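Local coordinates for protein methylmalonate-semialdehyde dehydrogenase (PDB 4ZZ7) that catalyses the NAD-dependent, CoA-acylating oxidation of methylmalonate semialdehyde, as a tetrameric member of the aldehyde dehydrogenase family, at residues M4-H9 against G34-A40; L39-V45 against V204-A210. All coordinates share one frame; numbering follows the deposited sequence.

Contact 1 (M4-H9 against G34-A40)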
ATOM      1  N   MET A   4     -17.054  35.847  37.280  1.00 52.48           N
ATOM      2  CA  MET A   4     -17.171  34.466  36.675  1.00 53.17           C
ATOM      3  C   MET A   4     -17.317  34.511  35.141  1.00 52.73           C
ATOM      4  O   MET A   4     -18.381  34.867  34.610  1.00 45.21           O
ATOM      5  CB  MET A   4     -18.331  33.649  37.303  1.00 51.34           C
ATOM      6  CG  MET A   4     -18.476  32.241  36.716  1.00 49.57           C
ATOM      7  SD  MET A   4     -19.368  30.987  37.674  1.00 47.45           S
ATOM      8  CE  MET A   4     -20.985  31.748  37.829  1.00 48.08           C
ATOM      9  N   THR A   5     -16.245  34.110  34.450  1.00 54.44           N
ATOM     10  CA  THR A   5     -16.141  34.227  32.982  1.00 56.26           C
ATOM     11  C   THR A   5     -17.099  33.268  32.249  1.00 54.17           C
ATOM     12  O   THR A   5     -17.462  32.210  32.785  1.00 57.48           O
ATOM     13  CB  THR A   5     -14.685  33.969  32.489  1.00 58.06           C
ATOM     14  OG1 THR A   5     -14.305  32.616  32.778  1.00 59.08           O
ATOM     15  CG2 THR A   5     -13.665  34.957  33.136  1.00 56.95           C
ATOM     16  N   THR A   6     -17.508  33.637  31.031  1.00 48.24           N
ATOM     17  CA  THR A   6     -18.386  32.777  30.209  1.00 44.21           C
ATOM     18  C   THR A   6     -17.664  32.231  28.966  1.00 38.09           C
ATOM     19  O   THR A   6     -17.153  32.984  28.147  1.00 37.29           O
ATOM     20  CB  THR A   6     -19.687  33.499  29.812  1.00 47.28           C
ATOM     21  OG1 THR A   6     -20.317  33.993  30.992  1.00 52.87           O
ATOM     22  CG2 THR A   6     -20.677  32.558  29.130  1.00 47.48           C
ATOM     23  N   ILE A   7     -17.642  30.906  28.842  1.00 33.68           N
ATOM     24  CA  ILE A   7     -16.948  30.207  27.749  1.00 30.24           C
ATOM     25  C   ILE A   7     -17.799  30.161  26.478  1.00 27.88           C
ATOM     26  O   ILE A   7     -18.963  29.708  26.479  1.00 29.32           O
ATOM     27  CB  ILE A   7     -16.594  28.760  28.141  1.00 28.30           C
ATOM     28  CG1 ILE A   7     -15.685  28.754  29.372  1.00 27.91           C
ATOM     29  CG2 ILE A   7     -15.923  28.042  26.972  1.00 27.88           C
ATOM     30  CD1 ILE A   7     -15.630  27.419  30.071  1.00 27.57           C
ATOM     31  N   GLY A   8     -17.205  30.589  25.382  1.00 24.36           N
ATOM     32  CA  GLY A   8     -17.970  30.771  24.168  1.00 24.00           C
ATOM     33  C   GLY A   8     -17.755  29.687  23.135  1.00 22.64           C
ATOM     34  O   GLY A   8     -17.578  28.522  23.457  1.00 20.13           O
ATOM     35  N   HIS A   9     -17.767  30.125  21.884  1.00 22.84           N
ATOM     36  CA  HIS A   9     -17.700  29.273  20.726  1.00 23.62           C
ATOM     37  C   HIS A   9     -16.758  29.897  19.725  1.00 24.09           C
ATOM     38  O   HIS A   9     -16.662  31.106  19.632  1.00 25.62           O
ATOM     39  CB  HIS A   9     -19.062  29.166  20.058  1.00 24.21           C
ATOM     40  CG  HIS A   9     -20.193  28.938  21.001  1.00 25.04           C
ATOM     41  ND1 HIS A   9     -20.260  27.842  21.823  1.00 25.31           N
ATOM     42  CD2 HIS A   9     -21.318  29.656  21.237  1.00 26.19           C
ATOM     43  CE1 HIS A   9     -21.370  27.890  22.538  1.00 26.24           C
ATOM     44  NE2 HIS A   9     -22.031  28.983  22.201  1.00 27.07           N
ATOM     45  N   GLY A  34     -16.496  26.762  38.767  1.00 35.52           N
ATOM     46  CA  GLY A  34     -15.439  27.600  38.216  1.00 36.58           C
ATOM     47  C   GLY A  34     -15.954  28.585  37.191  1.00 36.40           C
ATOM     48  O   GLY A  34     -15.804  29.787  37.358  1.00 38.60           O
ATOM     49  N   LYS A  35     -16.578  28.070  36.137  1.00 36.47           N
ATOM     50  CA  LYS A  35     -16.904  28.865  34.947  1.00 37.67           C
ATOM     51  C   LYS A  35     -18.293  28.507  34.418  1.00 35.62           C
ATOM     52  O   LYS A  35     -18.830  27.445  34.729  1.00 31.96           O
ATOM     53  CB  LYS A  35     -15.852  28.658  33.837  1.00 42.12           C
ATOM     54  CG  LYS A  35     -14.440  28.359  34.346  1.00 48.80           C
ATOM     55  CD  LYS A  35     -13.390  28.187  33.253  1.00 54.58           C
ATOM     56  CE  LYS A  35     -13.060  29.515  32.561  1.00 59.40           C
ATOM     57  NZ  LYS A  35     -12.066  29.380  31.451  1.00 59.18           N
ATOM     58  N   GLN A  36     -18.867  29.422  33.632  1.00 35.46           N
ATOM     59  CA  GLN A  36     -20.150  29.213  32.943  1.00 34.04           C
ATOM     60  C   GLN A  36     -19.893  28.880  31.481  1.00 32.41           C
ATOM     61  O   GLN A  36     -19.147  29.580  30.783  1.00 32.07           O
ATOM     62  CB  GLN A  36     -21.023  30.476  32.992  1.00 35.42           C
ATOM     63  CG  GLN A  36     -21.605  30.802  34.351  1.00 36.50           C
ATOM     64  CD  GLN A  36     -22.520  29.707  34.858  1.00 36.85           C
ATOM     65  OE1 GLN A  36     -23.506  29.353  34.206  1.00 38.29           O
ATOM     66  NE2 GLN A  36     -22.192  29.150  36.016  1.00 36.40           N
ATOM     67  N   LEU A  37     -20.532  27.824  31.005  1.00 29.50           N
ATOM     68  CA  LEU A  37     -20.403  27.436  29.616  1.00 26.10           C
ATOM     69  C   LEU A  37     -21.644  27.811  28.857  1.00 25.17           C
ATOM     70  O   LEU A  37     -22.727  27.322  29.157  1.00 22.39           O
ATOM     71  CB  LEU A  37     -20.187  25.939  29.515  1.00 24.96           C
ATOM     72  CG  LEU A  37     -20.041  25.426  28.090  1.00 24.16           C
ATOM     73  CD1 LEU A  37     -18.864  26.087  27.373  1.00 23.07           C
ATOM     74  CD2 LEU A  37     -19.924  23.915  28.153  1.00 23.51           C
ATOM     75  N   ASP A  38     -21.474  28.667  27.858  1.00 27.02           N
ATOM     76  CA  ASP A  38     -22.569  29.017  26.954  1.00 29.31           C
ATOM     77  C   ASP A  38     -23.011  27.795  26.146  1.00 29.77           C
ATOM     78  O   ASP A  38     -22.177  27.097  25.608  1.00 31.56           O
ATOM     79  CB  ASP A  38     -22.131  30.119  26.000  1.00 29.41           C
ATOM     80  CG  ASP A  38     -23.289  30.699  25.234  1.00 30.48           C
ATOM     81  OD1 ASP A  38     -24.225  31.224  25.877  1.00 30.77           O
ATOM     82  OD2 ASP A  38     -23.263  30.650  23.987  1.00 31.94           O
ATOM     83  N   LEU A  39     -24.308  27.527  26.086  1.00 29.84           N
ATOM     84  CA  LEU A  39     -24.812  26.404  25.307  1.00 31.71           C
ATOM     85  C   LEU A  39     -25.414  26.880  23.990  1.00 31.74           C
ATOM     86  O   LEU A  39     -26.322  27.709  23.966  1.00 31.57           O
ATOM     87  CB  LEU A  39     -25.829  25.582  26.100  1.00 33.78           C
ATOM     88  CG  LEU A  39     -25.318  25.003  27.427  1.00 35.78           C
ATOM     89  CD1 LEU A  39     -26.386  24.120  28.044  1.00 36.06           C
ATOM     90  CD2 LEU A  39     -24.022  24.202  27.288  1.00 35.83           C
ATOM     91  N   ALA A  40     -24.904  26.331  22.893  1.00 31.10           N
ATOM     92  CA  ALA A  40     -25.296  26.773  21.568  1.00 31.21           C
ATOM     93  C   ALA A  40     -26.572  26.112  21.125  1.00 29.47           C
ATOM     94  O   ALA A  40     -26.800  24.932  21.356  1.00 28.20           O
ATOM     95  CB  ALA A  40     -24.198  26.488  20.561  1.00 32.97           C
TER
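His9 and Asp38 pair where the two strands stop running side by side: His9 NE2 donates to Asp38 OD2 across 2.7 Å, but the bond is weak, its angle at hydrogen only 128° and the ring turned 49° from the carboxylate plane. The backbone amides of Glu18 and Asn19 hold the carboxylate as well, one on each oxygen, which probably steadies a negative charge in this buried site. Ala40 CB rests 3.7 Å from His9 NE2. Before this point the strands are parallel, with Thr6 bridged to Gln36 and Ile7 to Leu37. Ile7 N reaches Gln36 O at 2.8 Å in a nearly straight bond, and Asp38 N reaches Ile7 O at 3.0 Å. These are the inner strands of a four-stranded mixed sheet; its edge strand 22-27 sees Gly34 and Lys35 both opposite Val25, a classic beta bulge. On one face Ile7 CG2, anti to the backbone N, meets Leu37 CD1 at 3.6 Å, while Ile7 CD1 lies 4.0 Å from Lys35 CD, the side chains crossing at about a right angle, and both touch Glu92 of helix 82-92. Cut back to an alanine, Ile7 would probably leave the Lys35 methylenes without this neighbour and Leu37 CD1 touching only its beta carbon. On the Gln36 side, Met4 bends at chi3 (60°) and lays CE 3.7 Å from Gln36 CG, whose amide is bonded to Ser22 and Asn24.

Contact 2 (L39-V45 against V204-A210). With NAD (nicotinamide-adenine-dinucleotide), chain M.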
ATOM      1  N   LEU A  39     -24.308  27.527  26.086  1.00 29.84           N
ATOM      2  CA  LEU A  39     -24.812  26.404  25.307  1.00 31.71           C
ATOM      3  C   LEU A  39     -25.414  26.880  23.990  1.00 31.74           C
ATOM      4  O   LEU A  39     -26.322  27.709  23.966  1.00 31.57           O
ATOM      5  CB  LEU A  39     -25.829  25.582  26.100  1.00 33.78           C
ATOM      6  CG  LEU A  39     -25.318  25.003  27.427  1.00 35.78           C
ATOM      7  CD1 LEU A  39     -26.386  24.120  28.044  1.00 36.06           C
ATOM      8  CD2 LEU A  39     -24.022  24.202  27.288  1.00 35.83           C
ATOM      9  N   ALA A  40     -24.904  26.331  22.893  1.00 31.10           N
ATOM     10  CA  ALA A  40     -25.296  26.773  21.568  1.00 31.21           C
ATOM     11  C   ALA A  40     -26.572  26.112  21.125  1.00 29.47           C
ATOM     12  O   ALA A  40     -26.800  24.932  21.356  1.00 28.20           O
ATOM     13  CB  ALA A  40     -24.198  26.488  20.561  1.00 32.97           C
ATOM     14  N   SER A  41     -27.389  26.895  20.453  1.00 29.90           N
ATOM     15  CA  SER A  41     -28.706  26.469  20.045  1.00 31.10           C
ATOM     16  C   SER A  41     -28.608  26.109  18.590  1.00 30.41           C
ATOM     17  O   SER A  41     -27.601  26.398  17.953  1.00 29.18           O
ATOM     18  CB  SER A  41     -29.678  27.635  20.228  1.00 32.38           C
ATOM     19  OG  SER A  41     -29.260  28.739  19.417  1.00 32.59           O
ATOM     20  N   THR A  42     -29.671  25.541  18.042  1.00 30.53           N
ATOM     21  CA  THR A  42     -29.640  25.114  16.649  1.00 32.87           C
ATOM     22  C   THR A  42     -29.324  26.277  15.678  1.00 32.38           C
ATOM     23  O   THR A  42     -28.810  26.048  14.595  1.00 33.22           O
ATOM     24  CB  THR A  42     -30.942  24.414  16.199  1.00 34.20           C
ATOM     25  OG1 THR A  42     -32.003  25.353  16.208  1.00 41.68           O
ATOM     26  CG2 THR A  42     -31.342  23.301  17.118  1.00 34.78           C
ATOM     27  N   LYS A  43     -29.624  27.513  16.047  1.00 32.64           N
ATOM     28  CA  LYS A  43     -29.294  28.662  15.192  1.00 35.61           C
ATOM     29  C   LYS A  43     -27.798  28.990  15.164  1.00 33.79           C
ATOM     30  O   LYS A  43     -27.260  29.466  14.146  1.00 33.02           O
ATOM     31  CB  LYS A  43     -30.049  29.896  15.672  1.00 41.95           C
ATOM     32  CG  LYS A  43     -29.769  31.140  14.841  1.00 48.37           C
ATOM     33  CD  LYS A  43     -30.391  32.384  15.444  1.00 54.71           C
ATOM     34  CE  LYS A  43     -29.930  33.623  14.684  1.00 58.03           C
ATOM     35  NZ  LYS A  43     -30.512  34.873  15.243  1.00 62.41           N
ATOM     36  N   THR A  44     -27.152  28.788  16.311  1.00 32.35           N
ATOM     37  CA  THR A  44     -25.733  29.063  16.483  1.00 29.76           C
ATOM     38  C   THR A  44     -24.908  27.993  15.791  1.00 30.05           C
ATOM     39  O   THR A  44     -23.964  28.299  15.083  1.00 30.20           O
ATOM     40  CB  THR A  44     -25.373  29.122  17.976  1.00 28.46           C
ATOM     41  OG1 THR A  44     -26.128  30.165  18.600  1.00 26.72           O
ATOM     42  CG2 THR A  44     -23.868  29.390  18.170  1.00 28.71           C
ATOM     43  N   VAL A  45     -25.257  26.732  16.017  1.00 31.03           N
ATOM     44  CA  VAL A  45     -24.611  25.619  15.322  1.00 30.55           C
ATOM     45  C   VAL A  45     -24.663  25.882  13.810  1.00 31.10           C
ATOM     46  O   VAL A  45     -23.648  25.775  13.133  1.00 32.08           O
ATOM     47  CB  VAL A  45     -25.263  24.250  15.663  1.00 29.86           C
ATOM     48  CG1 VAL A  45     -24.660  23.136  14.833  1.00 29.74           C
ATOM     49  CG2 VAL A  45     -25.091  23.906  17.133  1.00 29.50           C
ATOM     50  N   VAL A 204     -18.203  24.355  18.784  1.00 20.35           N
ATOM     51  CA  VAL A 204     -19.529  24.818  19.146  1.00 20.89           C
ATOM     52  C   VAL A 204     -19.936  24.029  20.391  1.00 22.23           C
ATOM     53  O   VAL A 204     -20.156  22.827  20.343  1.00 23.01           O
ATOM     54  CB  VAL A 204     -20.456  24.721  17.912  1.00 20.09           C
ATOM     55  CG1 VAL A 204     -21.204  23.403  17.841  1.00 19.61           C
ATOM     56  CG2 VAL A 204     -21.385  25.911  17.848  1.00 20.30           C
ATOM     57  N   ASN A 205     -19.889  24.692  21.538  1.00 24.30           N
ATOM     58  CA  ASN A 205     -20.243  24.071  22.835  1.00 24.93           C
ATOM     59  C   ASN A 205     -21.742  23.920  23.054  1.00 24.96           C
ATOM     60  O   ASN A 205     -22.536  24.768  22.622  1.00 25.53           O
ATOM     61  CB  ASN A 205     -19.650  24.870  23.981  1.00 24.30           C
ATOM     62  CG  ASN A 205     -18.202  24.600  24.148  1.00 25.07           C
ATOM     63  OD1 ASN A 205     -17.836  23.487  24.497  1.00 28.03           O
ATOM     64  ND2 ASN A 205     -17.360  25.597  23.906  1.00 25.64           N
ATOM     65  N   GLY A 206     -22.127  22.855  23.742  1.00 24.02           N
ATOM     66  CA  GLY A 206     -23.528  22.621  23.964  1.00 24.18           C
ATOM     67  C   GLY A 206     -23.817  21.248  24.523  1.00 25.94           C
ATOM     68  O   GLY A 206     -22.944  20.557  25.071  1.00 25.81           O
ATOM     69  N   ASP A 207     -25.079  20.874  24.377  1.00 27.83           N
ATOM     70  CA  ASP A 207     -25.596  19.611  24.842  1.00 28.19           C
ATOM     71  C   ASP A 207     -26.410  18.980  23.696  1.00 28.32           C
ATOM     72  O   ASP A 207     -26.259  19.356  22.527  1.00 27.04           O
ATOM     73  CB  ASP A 207     -26.434  19.867  26.101  1.00 28.66           C
ATOM     74  CG  ASP A 207     -27.764  20.545  25.813  1.00 29.89           C
ATOM     75  OD1 ASP A 207     -27.945  21.223  24.777  1.00 28.81           O
ATOM     76  OD2 ASP A 207     -28.653  20.392  26.664  1.00 33.91           O
ATOM     77  N   LYS A 208     -27.297  18.054  24.034  1.00 29.25           N
ATOM     78  CA  LYS A 208     -28.063  17.314  23.030  1.00 30.53           C
ATOM     79  C   LYS A 208     -28.560  18.173  21.873  1.00 28.54           C
ATOM     80  O   LYS A 208     -28.566  17.716  20.747  1.00 27.26           O
ATOM     81  CB  LYS A 208     -29.262  16.605  23.675  1.00 32.18           C
ATOM     82  CG  LYS A 208     -29.897  15.569  22.779  1.00 34.29           C
ATOM     83  CD  LYS A 208     -31.345  15.284  23.123  1.00 37.20           C
ATOM     84  CE  LYS A 208     -31.926  14.228  22.186  1.00 39.45           C
ATOM     85  NZ  LYS A 208     -31.159  12.939  22.178  1.00 41.33           N
ATOM     86  N   GLU A 209     -28.989  19.397  22.158  1.00 28.34           N
ATOM     87  CA  GLU A 209     -29.555  20.268  21.119  1.00 28.40           C
ATOM     88  C   GLU A 209     -28.542  20.607  20.008  1.00 26.09           C
ATOM     89  O   GLU A 209     -28.908  20.694  18.828  1.00 23.36           O
ATOM     90  CB  GLU A 209     -30.143  21.550  21.735  1.00 29.71           C
ATOM     91  CG  GLU A 209     -31.025  22.361  20.788  1.00 31.35           C
ATOM     92  CD  GLU A 209     -31.264  23.799  21.263  1.00 34.92           C
ATOM     93  OE1 GLU A 209     -31.487  23.999  22.497  1.00 39.08           O
ATOM     94  OE2 GLU A 209     -31.237  24.726  20.399  1.00 32.63           O
ATOM     95  N   ALA A 210     -27.285  20.802  20.390  1.00 24.33           N
ATOM     96  CA  ALA A 210     -26.260  21.126  19.415  1.00 23.55           C
ATOM     97  C   ALA A 210     -25.916  19.863  18.642  1.00 22.57           C
ATOM     98  O   ALA A 210     -25.671  19.900  17.440  1.00 21.92           O
ATOM     99  CB  ALA A 210     -25.024  21.691  20.091  1.00 23.99           C
TER
HETATM  100  PA  NAD M 501     -21.300  10.502  26.562  1.00 47.36           P
HETATM  101  O1A NAD M 501     -22.255  11.204  27.523  1.00 46.29           O
HETATM  102  O2A NAD M 501     -21.600   9.121  26.004  1.00 43.25           O
HETATM  103  O5B NAD M 501     -21.106  11.447  25.257  1.00 46.00           O
HETATM  104  C5B NAD M 501     -20.123  12.489  25.162  1.00 41.94           C
HETATM  105  C4B NAD M 501     -20.527  13.553  24.141  1.00 38.73           C
HETATM  106  O4B NAD M 501     -21.849  13.308  23.654  1.00 36.88           O
HETATM  107  C3B NAD M 501     -20.547  14.969  24.707  1.00 37.46           C
HETATM  108  O3B NAD M 501     -19.952  15.839  23.740  1.00 34.93           O
HETATM  109  C2B NAD M 501     -22.019  15.267  24.981  1.00 37.53           C
HETATM  110  O2B NAD M 501     -22.493  16.599  24.766  1.00 37.76           O
HETATM  111  C1B NAD M 501     -22.751  14.364  24.005  1.00 37.65           C
HETATM  112  N9A NAD M 501     -24.023  13.818  24.567  1.00 39.19           N
HETATM  113  C8A NAD M 501     -24.223  13.383  25.846  1.00 38.74           C
HETATM  114  N7A NAD M 501     -25.487  12.936  26.003  1.00 38.34           N
HETATM  115  C5A NAD M 501     -26.129  13.081  24.817  1.00 37.80           C
HETATM  116  C6A NAD M 501     -27.503  12.807  24.303  1.00 36.51           C
HETATM  117  N6A NAD M 501     -28.434  12.275  25.124  1.00 35.98           N
HETATM  118  N1A NAD M 501     -27.772  13.099  23.002  1.00 35.24           N
HETATM  119  C2A NAD M 501     -26.827  13.642  22.175  1.00 34.01           C
HETATM  120  N3A NAD M 501     -25.563  13.914  22.559  1.00 32.17           N
HETATM  121  C4A NAD M 501     -25.162  13.666  23.852  1.00 37.52           C
HETATM  122  O3  NAD M 501     -19.805  10.457  27.235  1.00 50.37           O
HETATM  123  PN  NAD M 501     -19.221  11.261  28.539  1.00 49.99           P
HETATM  124  O1N NAD M 501     -19.031  12.750  28.232  1.00 48.95           O
HETATM  125  O2N NAD M 501     -19.891  10.846  29.856  1.00 46.90           O
HETATM  126  O5D NAD M 501     -17.789  10.536  28.490  1.00 51.33           O
HETATM  127  C5D NAD M 501     -17.635   9.203  29.005  1.00 57.61           C
HETATM  128  C4D NAD M 501     -17.731   8.073  27.959  1.00 61.76           C
HETATM  129  O4D NAD M 501     -16.691   8.077  26.954  1.00 65.76           O
HETATM  130  C3D NAD M 501     -17.621   6.699  28.641  1.00 63.77           C
HETATM  131  O3D NAD M 501     -18.903   6.068  28.727  1.00 57.82           O
HETATM  132  C2D NAD M 501     -16.627   5.868  27.814  1.00 66.08           C
HETATM  133  O2D NAD M 501     -17.121   4.552  27.541  1.00 63.54           O
HETATM  134  C1D NAD M 501     -16.454   6.713  26.564  1.00 65.85           C
HETATM  135  N1N NAD M 501     -15.171   6.573  25.882  1.00 68.43           N
HETATM  136  C2N NAD M 501     -15.144   5.779  24.804  1.00 71.75           C
HETATM  137  C3N NAD M 501     -13.966   5.601  24.085  1.00 73.58           C
HETATM  138  C7N NAD M 501     -13.868   4.692  22.884  1.00 78.12           C
HETATM  139  O7N NAD M 501     -14.212   3.504  22.889  1.00 74.25           O
HETATM  140  N7N NAD M 501     -13.335   5.225  21.798  1.00 79.79           N
HETATM  141  C4N NAD M 501     -12.826   6.291  24.483  1.00 68.67           C
HETATM  142  C5N NAD M 501     -12.867   7.119  25.598  1.00 67.21           C
HETATM  143  C6N NAD M 501     -14.074   7.247  26.288  1.00 70.12           C
HETATM  144  O   HOH W   1     -26.954  22.934  22.936  1.00 13.38           O
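Asp207 OD1 accepts two hydrogen bonds: one from a water at 2.7 Å that also donates to Ala40 O (2.6 Å) across the contact, and a weak capping bond from Glu209 N, which marks Asp207 as the N-cap of helix 208-216. Glu209 OE2 in turn accepts a hydrogen bond from Thr42 N at 2.9 Å, in the first turn of helix 42-61. The donor arrives on the anti side of the carboxylate, 25° out of its plane. Glu209 gets there with an extended chain and CG anti to its own N (chi1 -167°), crossing Thr42 at about a right angle; its OE1 forms a salt bridge with Arg21, which also pairs with Asp207 OD2. Ser41, the N-cap of the same helix as Thr42, sends OG to Glu18. Further back, Ala40 N donates to Asn205 O over 2.9 Å. Apolar packing fills in beside these bonds: Val45 CG2 touches Ala210 CB at 3.7 Å and Val204 CG1 at 4.0 Å. The turn 204-207 joins edge strand 201-203 of the NAD-binding Rossmann-type sheet to helix 208-216, where the Lys208 chain lies beside the adenine and NZ gives NAD N1A a weak hydrogen bond (3.5 Å). With Glu209 set against one helix N-terminus and Asp207 capping another, both carboxylates probably gain from the helix dipoles as well as from Arg21.

The two contacts share Leu39 and Ala40, and their centres lie 13 Å apart. Along the chain they come in series: strand 32-38 completes contact 1 and leads directly into the turn and helix 42-61 of contact 2. Asn205 also bridges them directly, its ND2 lying 3.0 Å from Gly8 O in a probable hydrogen bond and its CG 3.6 Å from Leu37 CD1. The small N-terminal sheet is thereby joined to the edge of the NAD-binding domain, beside strand 201-203. Contact 2 supplies Gly206 and Lys208 to the NAD pocket itself; contact 1 is one step further from the ligand, the Leu37 side chain about 4 Å (nearest atoms) from that of the NAD-binding Glu178.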